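Local coordinates for alginate biosynthesis protein AlgX (Pseudomonas aeruginosa, PDB 4KNC) that takes part in alginate biosynthesis in the periplasm, where it protects the polymer from degradation and plays a role in its O-acetylation, at residues Lys178-Ser183 with Glu218-Ser223; Gly233-Ala238 with Gly260-Asn265; Tyr51-Asp56 with Ala103-Glu108. All blocks are in the same frame, centred on the assembly; numbering follows the deposited sequence.

Interaction 1: residues Lys178-Ser183 with Glu218-Ser223; sequences KKQFES and EPVGAS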
loop_
_atom_site.group_PDB
_atom_site.type_symbol
_atom_site.label_atom_id
_atom_site.label_comp_id
_atom_site.label_asym_id
_atom_site.label_seq_id
_atom_site.Cartn_x
_atom_site.Cartn_y
_atom_site.Cartn_z
ATOM N N LYS A 178 -3.894 -25.488 7.697
ATOM C CA LYS A 178 -4.587 -24.920 8.845
ATOM C C LYS A 178 -3.790 -25.173 10.123
ATOM O O LYS A 178 -3.172 -26.227 10.280
ATOM C CB LYS A 178 -5.992 -25.515 8.963
ATOM C CG LYS A 178 -6.842 -25.333 7.718
ATOM C CD LYS A 178 -6.781 -23.893 7.218
ATOM C CE LYS A 178 -7.787 -23.640 6.107
ATOM N NZ LYS A 178 -7.342 -24.210 4.822
ATOM N N LYS A 179 -3.791 -24.192 11.022
ATOM C CA LYS A 179 -3.122 -24.306 12.320
ATOM C C LYS A 179 -3.990 -23.625 13.363
ATOM O O LYS A 179 -4.924 -22.905 13.025
ATOM C CB LYS A 179 -1.752 -23.616 12.296
ATOM C CG LYS A 179 -0.895 -23.923 11.080
ATOM C CD LYS A 179 0.177 -22.867 10.860
ATOM C CE LYS A 179 1.328 -23.011 11.836
ATOM N NZ LYS A 179 2.565 -23.434 11.124
ATOM N N GLN A 180 -3.682 -23.840 14.635
ATOM C CA GLN A 180 -4.368 -23.111 15.688
ATOM C C GLN A 180 -3.470 -22.001 16.189
ATOM O O GLN A 180 -2.305 -22.236 16.526
ATOM C CB GLN A 180 -4.694 -24.023 16.856
ATOM C CG GLN A 180 -5.311 -25.346 16.468
ATOM C CD GLN A 180 -5.176 -26.375 17.572
ATOM O OE1 GLN A 180 -5.120 -26.030 18.755
ATOM N NE2 GLN A 180 -5.103 -27.645 17.192
ATOM N N PHE A 181 -4.009 -20.791 16.253
ATOM C CA PHE A 181 -3.256 -19.693 16.847
ATOM C C PHE A 181 -3.953 -19.157 18.082
ATOM O O PHE A 181 -5.183 -19.191 18.183
ATOM C CB PHE A 181 -3.076 -18.559 15.851
ATOM C CG PHE A 181 -2.345 -18.954 14.611
ATOM C CD1 PHE A 181 -3.033 -19.457 13.518
ATOM C CD2 PHE A 181 -0.969 -18.805 14.528
ATOM C CE1 PHE A 181 -2.358 -19.814 12.353
ATOM C CE2 PHE A 181 -0.289 -19.156 13.375
ATOM C CZ PHE A 181 -0.987 -19.663 12.286
ATOM N N GLU A 182 -3.155 -18.665 19.019
ATOM C CA GLU A 182 -3.681 -17.974 20.185
ATOM C C GLU A 182 -3.006 -16.619 20.361
ATOM O O GLU A 182 -1.775 -16.493 20.228
ATOM C CB GLU A 182 -3.486 -18.817 21.442
ATOM C CG GLU A 182 -4.319 -20.076 21.461
ATOM C CD GLU A 182 -4.032 -20.924 22.683
ATOM O OE1 GLU A 182 -3.214 -20.481 23.522
ATOM O OE2 GLU A 182 -4.620 -22.025 22.799
ATOM N N SER A 183 -3.815 -15.608 20.655
ATOM C CA SER A 183 -3.296 -14.272 20.915
ATOM C C SER A 183 -3.312 -13.968 22.408
ATOM O O SER A 183 -4.309 -14.205 23.085
ATOM C CB SER A 183 -4.101 -13.224 20.148
ATOM O OG SER A 183 -4.034 -13.451 18.750
ATOM N N GLU A 218 0.677 -16.641 18.599
ATOM C CA GLU A 218 1.565 -17.794 18.452
ATOM C C GLU A 218 0.782 -19.036 18.024
ATOM O O GLU A 218 -0.390 -19.217 18.390
ATOM C CB GLU A 218 2.289 -18.108 19.767
ATOM C CG GLU A 218 3.110 -16.965 20.342
ATOM C CD GLU A 218 4.358 -16.663 19.526
ATOM O OE1 GLU A 218 4.708 -15.464 19.404
ATOM O OE2 GLU A 218 4.992 -17.618 19.020
ATOM N N PRO A 219 1.428 -19.904 17.237
ATOM C CA PRO A 219 0.823 -21.213 16.982
ATOM C C PRO A 219 0.822 -22.051 18.250
ATOM O O PRO A 219 1.769 -21.986 19.037
ATOM C CB PRO A 219 1.752 -21.833 15.933
ATOM C CG PRO A 219 3.044 -21.054 16.027
ATOM C CD PRO A 219 2.664 -19.682 16.464
ATOM N N VAL A 220 -0.246 -22.816 18.455
ATOM C CA VAL A 220 -0.334 -23.739 19.580
ATOM C C VAL A 220 -0.757 -25.121 19.100
ATOM O O VAL A 220 -1.133 -25.294 17.937
ATOM C CB VAL A 220 -1.328 -23.245 20.641
ATOM C CG1 VAL A 220 -0.741 -22.064 21.394
ATOM C CG2 VAL A 220 -2.660 -22.881 19.998
ATOM N N GLY A 221 -0.674 -26.108 19.986
ATOM C CA GLY A 221 -1.159 -27.444 19.678
ATOM C C GLY A 221 -0.202 -28.323 18.886
ATOM O O GLY A 221 1.006 -28.086 18.864
ATOM N N ALA A 222 -0.757 -29.339 18.224
ATOM C CA ALA A 222 0.031 -30.373 17.554
ATOM C C ALA A 222 0.683 -29.918 16.250
ATOM O O ALA A 222 0.081 -29.197 15.452
ATOM C CB ALA A 222 -0.823 -31.610 17.311
ATOM N N SER A 223 1.919 -30.358 16.042
ATOM C CA SER A 223 2.654 -30.047 14.826
ATOM C C SER A 223 2.563 -31.204 13.835
ATOM O O SER A 223 3.294 -31.246 12.848
ATOM C CB SER A 223 4.121 -29.722 15.147
ATOM O OG SER A 223 4.725 -30.722 15.956
HETATM O O HOH W 1 -1.227 -25.655 15.393
#

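Interaction 2: residues Gly233-Ala238 with Gly260-Asn265; sequences GNPQIA and GADILN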
loop_
_atom_site.group_PDB
_atom_site.type_symbol
_atom_site.label_atom_id
_atom_site.label_comp_id
_atom_site.label_asym_id
_atom_site.label_seq_id
_atom_site.Cartn_x
_atom_site.Cartn_y
_atom_site.Cartn_z
ATOM N N GLY A 233 2.110 -27.739 2.992
ATOM C CA GLY A 233 2.449 -27.162 4.283
ATOM C C GLY A 233 2.968 -25.726 4.285
ATOM O O GLY A 233 2.989 -25.070 5.336
ATOM N N ASN A 234 3.384 -25.221 3.127
ATOM C CA ASN A 234 3.872 -23.839 3.062
ATOM C C ASN A 234 2.754 -22.812 3.300
ATOM O O ASN A 234 1.603 -23.077 2.970
ATOM C CB ASN A 234 4.550 -23.573 1.714
ATOM C CG ASN A 234 5.853 -24.344 1.543
ATOM O OD1 ASN A 234 6.085 -25.366 2.197
ATOM N ND2 ASN A 234 6.711 -23.853 0.654
ATOM N N PRO A 235 3.092 -21.642 3.884
ATOM C CA PRO A 235 2.148 -20.517 3.986
ATOM C C PRO A 235 1.689 -20.052 2.612
ATOM O O PRO A 235 2.480 -20.040 1.674
ATOM C CB PRO A 235 2.976 -19.420 4.673
ATOM C CG PRO A 235 3.962 -20.185 5.497
ATOM C CD PRO A 235 4.339 -21.366 4.617
ATOM N N GLN A 236 0.423 -19.664 2.504
ATOM C CA GLN A 236 -0.208 -19.448 1.206
ATOM C C GLN A 236 -0.906 -18.096 1.134
ATOM O O GLN A 236 -1.547 -17.779 0.126
ATOM C CB GLN A 236 -1.228 -20.562 0.950
ATOM C CG GLN A 236 -0.603 -21.946 0.841
ATOM C CD GLN A 236 0.348 -22.039 -0.334
ATOM O OE1 GLN A 236 0.152 -21.371 -1.351
ATOM N NE2 GLN A 236 1.392 -22.851 -0.197
ATOM N N ILE A 237 -0.796 -17.316 2.212
ATOM C CA ILE A 237 -1.436 -16.002 2.306
ATOM C C ILE A 237 -0.408 -14.927 2.679
ATOM O O ILE A 237 0.338 -15.088 3.638
ATOM C CB ILE A 237 -2.575 -15.982 3.353
ATOM C CG1 ILE A 237 -3.576 -17.119 3.087
ATOM C CG2 ILE A 237 -3.272 -14.625 3.335
ATOM C CD1 ILE A 237 -4.805 -17.087 3.996
ATOM N N ALA A 238 -0.377 -13.845 1.907
ATOM C CA ALA A 238 0.578 -12.765 2.108
ATOM C C ALA A 238 -0.160 -11.469 2.338
ATOM O O ALA A 238 -1.212 -11.230 1.750
ATOM C CB ALA A 238 1.487 -12.634 0.898
ATOM N N GLY A 260 -7.078 -19.211 10.995
ATOM C CA GLY A 260 -6.430 -20.507 11.113
ATOM C C GLY A 260 -5.292 -20.707 10.114
ATOM O O GLY A 260 -4.711 -21.780 10.041
ATOM N N ALA A 261 -4.965 -19.674 9.346
ATOM C CA ALA A 261 -3.902 -19.776 8.343
ATOM C C ALA A 261 -2.723 -18.875 8.673
ATOM O O ALA A 261 -2.916 -17.801 9.253
ATOM C CB ALA A 261 -4.443 -19.411 6.977
ATOM N N ASP A 262 -1.516 -19.302 8.287
ATOM C CA ASP A 262 -0.322 -18.444 8.335
ATOM C C ASP A 262 -0.462 -17.205 7.443
ATOM O O ASP A 262 -0.943 -17.284 6.313
ATOM C CB ASP A 262 0.938 -19.216 7.921
ATOM C CG ASP A 262 1.570 -19.980 9.079
ATOM O OD1 ASP A 262 1.464 -19.508 10.227
ATOM O OD2 ASP A 262 2.174 -21.046 8.850
ATOM N N ILE A 263 -0.039 -16.059 7.955
ATOM C CA ILE A 263 -0.083 -14.829 7.175
ATOM C C ILE A 263 1.325 -14.277 7.047
ATOM O O ILE A 263 1.909 -13.823 8.032
ATOM C CB ILE A 263 -0.983 -13.774 7.849
ATOM C CG1 ILE A 263 -2.393 -14.329 8.090
ATOM C CG2 ILE A 263 -1.025 -12.506 7.024
ATOM C CD1 ILE A 263 -3.285 -14.349 6.872
ATOM N N LEU A 264 1.886 -14.329 5.843
ATOM C CA LEU A 264 3.187 -13.707 5.589
ATOM C C LEU A 264 3.055 -12.202 5.575
ATOM O O LEU A 264 2.502 -11.648 4.629
ATOM C CB LEU A 264 3.733 -14.155 4.238
ATOM C CG LEU A 264 3.859 -15.663 4.051
ATOM C CD1 LEU A 264 4.184 -15.975 2.600
ATOM C CD2 LEU A 264 4.927 -16.223 4.975
ATOM N N ASN A 265 3.579 -11.539 6.607
ATOM C CA ASN A 265 3.475 -10.089 6.723
ATOM C C ASN A 265 4.604 -9.343 5.997
ATOM O O ASN A 265 5.753 -9.404 6.418
ATOM C CB ASN A 265 3.461 -9.695 8.201
ATOM C CG ASN A 265 3.108 -8.235 8.421
ATOM O OD1 ASN A 265 3.176 -7.420 7.507
ATOM N ND2 ASN A 265 2.730 -7.899 9.649
HETATM O O HOH W 2 -1.180 -19.574 4.945
#

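Interaction 3: residues Tyr51-Asp56 with Ala103-Glu108; sequences YDLRTD and AGFDYE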
loop_
_atom_site.group_PDB
_atom_site.type_symbol
_atom_site.label_atom_id
_atom_site.label_comp_id
_atom_site.label_asym_id
_atom_site.label_seq_id
_atom_site.Cartn_x
_atom_site.Cartn_y
_atom_site.Cartn_z
ATOM N N TYR A 51 -9.545 14.355 6.274
ATOM C CA TYR A 51 -9.218 12.937 6.265
ATOM C C TYR A 51 -10.283 12.114 6.971
ATOM O O TYR A 51 -10.668 11.062 6.482
ATOM C CB TYR A 51 -7.872 12.678 6.942
ATOM C CG TYR A 51 -6.680 13.177 6.171
ATOM C CD1 TYR A 51 -6.322 14.528 6.189
ATOM C CD2 TYR A 51 -5.909 12.301 5.414
ATOM C CE1 TYR A 51 -5.217 14.981 5.483
ATOM C CE2 TYR A 51 -4.816 12.740 4.697
ATOM C CZ TYR A 51 -4.465 14.079 4.736
ATOM O OH TYR A 51 -3.363 14.507 4.025
ATOM N N ASP A 52 -10.731 12.581 8.133
ATOM C CA ASP A 52 -11.561 11.756 9.012
ATOM C C ASP A 52 -13.034 11.989 8.796
ATOM O O ASP A 52 -13.848 11.081 8.994
ATOM C CB ASP A 52 -11.245 12.020 10.485
ATOM C CG ASP A 52 -9.803 11.744 10.829
ATOM O OD1 ASP A 52 -9.130 10.955 10.117
ATOM O OD2 ASP A 52 -9.355 12.309 11.837
ATOM N N LEU A 53 -13.375 13.209 8.404
ATOM C CA LEU A 53 -14.778 13.602 8.291
ATOM C C LEU A 53 -15.179 13.776 6.842
ATOM O O LEU A 53 -16.151 14.472 6.529
ATOM C CB LEU A 53 -15.041 14.897 9.063
ATOM C CG LEU A 53 -14.750 14.827 10.565
ATOM C CD1 LEU A 53 -15.058 16.150 11.255
ATOM C CD2 LEU A 53 -15.546 13.686 11.198
ATOM N N ARG A 54 -14.428 13.138 5.953
ATOM C CA ARG A 54 -14.698 13.269 4.532
ATOM C C ARG A 54 -15.945 12.477 4.178
ATOM O O ARG A 54 -16.312 11.534 4.895
ATOM C CB ARG A 54 -13.509 12.771 3.715
ATOM C CG ARG A 54 -13.300 11.255 3.748
ATOM C CD ARG A 54 -12.557 10.826 2.496
ATOM N NE ARG A 54 -11.118 10.989 2.611
ATOM C CZ ARG A 54 -10.311 11.364 1.623
ATOM N NH1 ARG A 54 -10.782 11.642 0.413
ATOM N NH2 ARG A 54 -9.016 11.462 1.863
ATOM N N THR A 55 -16.591 12.870 3.081
ATOM C CA THR A 55 -17.735 12.133 2.536
ATOM C C THR A 55 -17.448 11.575 1.157
ATOM O O THR A 55 -18.275 10.874 0.590
ATOM C CB THR A 55 -18.988 13.020 2.406
ATOM O OG1 THR A 55 -18.677 14.159 1.592
ATOM C CG2 THR A 55 -19.464 13.492 3.783
ATOM N N ASP A 56 -16.279 11.883 0.603
ATOM C CA ASP A 56 -15.942 11.431 -0.749
ATOM C C ASP A 56 -15.016 10.222 -0.700
ATOM O O ASP A 56 -14.035 10.238 0.024
ATOM C CB ASP A 56 -15.274 12.568 -1.527
ATOM C CG ASP A 56 -13.968 13.010 -0.893
ATOM O OD1 ASP A 56 -14.008 13.579 0.222
ATOM O OD2 ASP A 56 -12.900 12.764 -1.495
ATOM N N ALA A 103 -23.279 17.025 14.360
ATOM C CA ALA A 103 -24.359 17.592 13.560
ATOM C C ALA A 103 -23.839 18.012 12.190
ATOM O O ALA A 103 -24.521 17.829 11.181
ATOM C CB ALA A 103 -25.011 18.757 14.276
ATOM N N GLY A 104 -22.615 18.534 12.162
ATOM C CA GLY A 104 -21.979 18.978 10.928
ATOM C C GLY A 104 -21.432 17.896 10.003
ATOM O O GLY A 104 -21.234 18.135 8.816
ATOM N N PHE A 105 -21.186 16.705 10.535
ATOM C CA PHE A 105 -20.602 15.617 9.752
ATOM C C PHE A 105 -21.682 14.774 9.095
ATOM O O PHE A 105 -22.401 14.047 9.773
ATOM C CB PHE A 105 -19.721 14.762 10.671
ATOM C CG PHE A 105 -19.201 13.495 10.043
ATOM C CD1 PHE A 105 -18.673 13.495 8.757
ATOM C CD2 PHE A 105 -19.199 12.309 10.768
ATOM C CE1 PHE A 105 -18.177 12.317 8.183
ATOM C CE2 PHE A 105 -18.713 11.122 10.214
ATOM C CZ PHE A 105 -18.196 11.125 8.915
ATOM N N ASP A 106 -21.800 14.875 7.774
ATOM C CA ASP A 106 -22.800 14.098 7.020
ATOM C C ASP A 106 -22.472 12.607 7.036
ATOM O O ASP A 106 -22.079 12.038 6.017
ATOM C CB ASP A 106 -22.872 14.591 5.574
ATOM C CG ASP A 106 -24.213 14.306 4.913
ATOM O OD1 ASP A 106 -24.843 13.269 5.200
ATOM O OD2 ASP A 106 -24.633 15.129 4.077
ATOM N N TYR A 107 -22.642 11.980 8.197
ATOM C CA TYR A 107 -22.311 10.567 8.384
ATOM C C TYR A 107 -22.984 9.616 7.390
ATOM O O TYR A 107 -22.340 8.700 6.869
ATOM C CB TYR A 107 -22.615 10.128 9.821
ATOM C CG TYR A 107 -22.586 8.633 10.010
ATOM C CD1 TYR A 107 -21.388 7.965 10.202
ATOM C CD2 TYR A 107 -23.757 7.891 10.011
ATOM C CE1 TYR A 107 -21.350 6.591 10.383
ATOM C CE2 TYR A 107 -23.734 6.509 10.180
ATOM C CZ TYR A 107 -22.524 5.868 10.368
ATOM O OH TYR A 107 -22.481 4.504 10.531
ATOM N N GLU A 108 -24.270 9.826 7.119
ATOM C CA GLU A 108 -24.983 8.910 6.234
ATOM C C GLU A 108 -24.439 9.014 4.810
ATOM O O GLU A 108 -24.328 8.014 4.098
ATOM C CB GLU A 108 -26.502 9.159 6.266
ATOM C CG GLU A 108 -27.167 8.890 7.622
ATOM C CD GLU A 108 -27.048 7.439 8.068
ATOM O OE1 GLU A 108 -26.873 6.569 7.197
ATOM O OE2 GLU A 108 -27.117 7.165 9.289
#

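Interaction 1: residues Lys178-Ser183 with Glu218-Ser223
Glu218 O is gripped from two sources on the facing strand. Glu182 N donates to it at 2.9 Å in a nearly straight bond (167°), and the CA-H of Phe181 points at the same oxygen with CA 3.3 Å from it. This is an antiparallel two-stranded ribbon, formed by strands 180-191 and 210-220, within the SGNH hydrolase-like domain. Glu182 and Glu218 are a hydrogen-bonded pair, since Glu218 N also donates to Glu182 O. Phe181 and Pro219 form the next, non-hydrogen-bonded pair, so the proline's missing N-H costs the ribbon no cross-strand bond. Beyond it Val220 N donates to Gln180 O at 2.9 Å. The return link of this last pair is made by a water, which accepts from Gln180 N and donates to Val220 O at 2.6 Å.

The two faces differ. On one, the Phe181 ring reaches Pro219 obliquely, with CD2 3.8 Å from Pro219 N. The Phe181 side chain also touches Glu256 of helix 251-259. On the other face, Glu182 and Val220 cross at about a right angle. Chi1 of Glu182 (-68°) sets CG beside its backbone N, and chi2 keeps the chain extended, so CD lies against the valine methyls. Gln180 CB touches Val220 CG2 too. The contact is on the surface. Each carboxylate oxygen of Glu182 lies by one methyl group: OE1 is 3.6 Å from Val220 CG1, and OE2 is 3.5 Å from Val220 CG2.

Interaction 2: residues Gly233-Ala238 with Gly260-Asn265
Ile237 and Leu264 carry the hydrogen bond between the segments. Leu264 N donates to Ile237 O at 2.8 Å. A CA-H contact supports it: Ala238 CA lies 3.4 Å from Leu264 O. Ala238 and Leu264 form a parallel bridge; Leu264 is bonded to the backbone of Leu239 as well. Just before them in the chain, a water takes over. It accepts from Gln236 N and donates to Asp262 O, which is 2.7 Å away, so it bridges the two segments where they spread apart.

Apolar contacts form two groups. In one, Ile237 sends two branches across. Its CG2 meets Ile263 CD1 at 3.5 Å, and its CD1 meets Ala261 CB at 3.8 Å. The bent chi2 of Ile263 (-79°) swings CD1 toward its partner. In the other, Pro235 CB touches Leu264 CD2 at 3.8 Å and Asp262 CB at the same distance. Ala238 CB faces Leu264 CB less closely.

Ile237 also packs on Ile293 and Ile295 of strand 293-298, the next strand of the sheet. Ile263 touches Leu255 of helix 251-259, and its N donates to Glu256. Strand 237-240, helix 251-259 and strand 263-265 form a beta-alpha-beta unit. Its parallel pairing at the edge of the parallel sheet belongs to the alpha/beta core of the SGNH hydrolase fold.

Interaction 3: residues Tyr51-Asp56 with Ala103-Glu108
Leu53 sits on the Phe105 ring. Its CD2 methyl lies over the centre of one face, 3.8 Å from the centroid and 11° off the normal, a CH-pi contact. The carbonyl of Leu53 also reaches the ring, with O 3.4 Å from Phe105 CE1. Arg54 O lies at the ring edge, in its plane. Beside this, Thr55 CG2 touches Asp106 O at 3.7 Å and Asp106 CB at 4.0 Å.

The next shell sets these groups in place. Chi1 of Phe105 (172°) puts CG anti to the backbone N, on the side of the loop. Tyr107 CA rests over the opposite ring face, offset toward the rim. Asp106 is the centre of an inverse gamma turn, closed by Tyr107 N on Phe105 O, and it is the N-cap of helix 107-123, with OD1 bonded to Leu109 N. Thr55 and Phe105 both touch Ala110 of that helix, and Asn113 ND2 donates to Thr55 O.

The contact joins the loop between strand 46-48 and helix 61-76 to the junction of helices 99-104 and 107-123. Further out, Asp52 forms salt bridges with Arg48 and Arg89, and its side chain is about 9 Å from that of Asp148, a probable active-site residue. No hydrogen bond spans the two segments. The join rests on methyl and aromatic packing. Leu53 O sits beyond the rim and off the ring plane, while Arg54 O, at the edge, may add a weak electrostatic pull on the ring's C-H groups.

Overall arrangement
Interactions 1 and 2 are neighbours, with centres 13 Å apart, and they touch. Lys179 N probably donates to Gly260 O at 2.8 Å, and Lys179 NZ makes a long, weak ion pair with Asp262 OD2. Phe181 also packs against Asp262, so the ribbon and the residues leading into it are held against the loop that enters strand 263-265. Interaction 3 stands apart: its nearest atoms are about 26 Å from those of interaction 1 and about 22 Å from those of interaction 2. It alone lies near the probable triad of Asp148, His150 and Ser243, with the Asp52 side chain about 11 Å from that of His150. All three belong to the SGNH hydrolase-like domain.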